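Local atomic coordinates of ABC-type phosphate transport system, periplasmic component (Lactobacillus brevis, PDB entry 4ECF), a protein that probably serves as the phosphate-binding receptor of a PstSACB-type ABC transporter, handing phosphate to the membrane components for import. Residues Asn234-Val237 with Arg238-Gly241. Residues are numbered along the deposited sequence; the frame is centred on the assembly and turned at random.
Sequences NTLV and RQLG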
loop_
_atom_site.group_PDB
_atom_site.type_symbol
_atom_site.label_atom_id
_atom_site.label_comp_id
_atom_site.label_asym_id
_atom_site.label_seq_id
_atom_site.Cartn_x
_atom_site.Cartn_y
_atom_site.Cartn_z
ATOM N N ASN A 234 16.798 -3.235 -8.725
ATOM C CA ASN A 234 17.508 -1.986 -9.102
ATOM C C ASN A 234 16.800 -1.163 -10.192
ATOM O O ASN A 234 17.160 -0.017 -10.429
ATOM C CB ASN A 234 18.937 -2.324 -9.540
ATOM C CG ASN A 234 19.794 -2.780 -8.380
ATOM O OD1 ASN A 234 19.573 -2.364 -7.241
ATOM N ND2 ASN A 234 20.765 -3.646 -8.652
ATOM N N THR A 235 15.831 -1.774 -10.866
ATOM C CA THR A 235 15.157 -1.188 -12.000
ATOM C C THR A 235 13.647 -0.985 -11.735
ATOM O O THR A 235 13.182 0.094 -11.324
ATOM C CB THR A 235 15.428 -2.059 -13.272
ATOM O OG1 THR A 235 15.048 -3.444 -13.030
ATOM C CG2 THR A 235 16.917 -2.001 -13.682
ATOM N N LEU A 236 12.878 -2.036 -11.952
ATOM C CA LEU A 236 11.432 -1.941 -12.023
ATOM C C LEU A 236 10.815 -1.488 -10.695
ATOM O O LEU A 236 9.905 -0.656 -10.656
ATOM C CB LEU A 236 10.899 -3.311 -12.460
ATOM C CG LEU A 236 9.530 -3.461 -13.113
ATOM C CD1 LEU A 236 9.491 -2.592 -14.361
ATOM C CD2 LEU A 236 9.295 -4.935 -13.462
ATOM N N VAL A 237 11.336 -2.016 -9.589
ATOM C CA VAL A 237 10.811 -1.693 -8.257
ATOM C C VAL A 237 10.823 -0.185 -8.010
ATOM O O VAL A 237 9.811 0.428 -7.687
ATOM C CB VAL A 237 11.564 -2.533 -7.164
ATOM C CG1 VAL A 237 11.297 -2.003 -5.761
ATOM C CG2 VAL A 237 11.198 -3.991 -7.329
ATOM N N ARG A 238 11.986 0.420 -8.254
ATOM C CA ARG A 238 12.178 1.854 -8.115
ATOM C C ARG A 238 11.387 2.696 -9.137
ATOM O O ARG A 238 10.818 3.715 -8.803
ATOM C CB ARG A 238 13.692 2.165 -8.177
ATOM C CG ARG A 238 14.538 1.153 -7.396
ATOM C CD ARG A 238 15.934 1.657 -7.059
ATOM N NE ARG A 238 16.748 0.643 -6.357
ATOM C CZ ARG A 238 17.928 0.897 -5.778
ATOM N NH1 ARG A 238 18.433 2.133 -5.797
ATOM N NH2 ARG A 238 18.609 -0.076 -5.164
ATOM N N GLN A 239 11.332 2.248 -10.395
ATOM C CA GLN A 239 10.560 2.975 -11.416
ATOM C C GLN A 239 9.092 3.138 -11.094
ATOM O O GLN A 239 8.481 4.131 -11.456
ATOM C CB GLN A 239 10.592 2.253 -12.751
ATOM C CG GLN A 239 11.907 2.181 -13.462
ATOM C CD GLN A 239 11.835 1.116 -14.548
ATOM O OE1 GLN A 239 10.808 0.968 -15.248
ATOM N NE2 GLN A 239 12.888 0.342 -14.659
ATOM N N LEU A 240 8.491 2.145 -10.443
ATOM C CA LEU A 240 7.072 2.195 -10.167
ATOM C C LEU A 240 6.721 2.884 -8.843
ATOM O O LEU A 240 5.572 2.869 -8.424
ATOM C CB LEU A 240 6.488 0.761 -10.227
ATOM C CG LEU A 240 6.435 0.151 -11.631
ATOM C CD1 LEU A 240 6.154 -1.341 -11.575
ATOM C CD2 LEU A 240 5.373 0.861 -12.465
ATOM N N GLY A 241 7.711 3.448 -8.157
ATOM C CA GLY A 241 7.446 4.236 -6.980
ATOM C C GLY A 241 7.726 3.578 -5.650
ATOM O O GLY A 241 7.623 4.236 -4.627
#
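With its chain stretched from CG to NE (chi2 -161°), Arg238 runs back along the helix beside Asn234, the two side chains pointing the same way. The guanidinium thus comes alongside the amide, NH2 of Arg238 lying 3.2 Å from OD1 of Asn234. The two planes are turned 74° apart and the angle is poor for a hydrogen bond, which leaves a polar contact of neighbours rather than a true bond. The same guanidinium has further partners, a weak hydrogen bond from NE to the carbonyl of Gln233 and a weak, long ion pair with Asp246. Gln239, its CG anti to its own carbonyl carbon (chi1 -67°), folds back over the peptide of Thr235: CG comes to 3.2 Å from the carbonyl O of Thr235, and NE2 to 3.3 Å from its carbonyl carbon. That oxygen also accepts the helical hydrogen bond from Gln239 N, at 3.0 Å, while the Thr235 hydroxyl turns to the carbonyl of Ala231.

The stretch is a worked example of how a helix stops. Helix 230-239 includes a wider, pi-type turn at 234-237, is kinked where N of Thr235 and N of Leu236 lack a bond to the preceding turn, regains regular hydrogen bonding, and ends in a Schellman motif in which Gly241, at the positive phi that glycine readily adopts, sends its N 3.2 Å back to the carbonyl O of Arg238. One step before, Leu240 N bonds to the carbonyl O of Leu236 at 3.1 Å. These two leucines also meet through CG of Leu236 and CD1 of Leu240, 4.3 Å apart, and both lean on helix 15-28, Leu236 against Gln24 and Leu240 against Leu17 and Ala20. Val237 is buried and touches Leu17 and Tyr242.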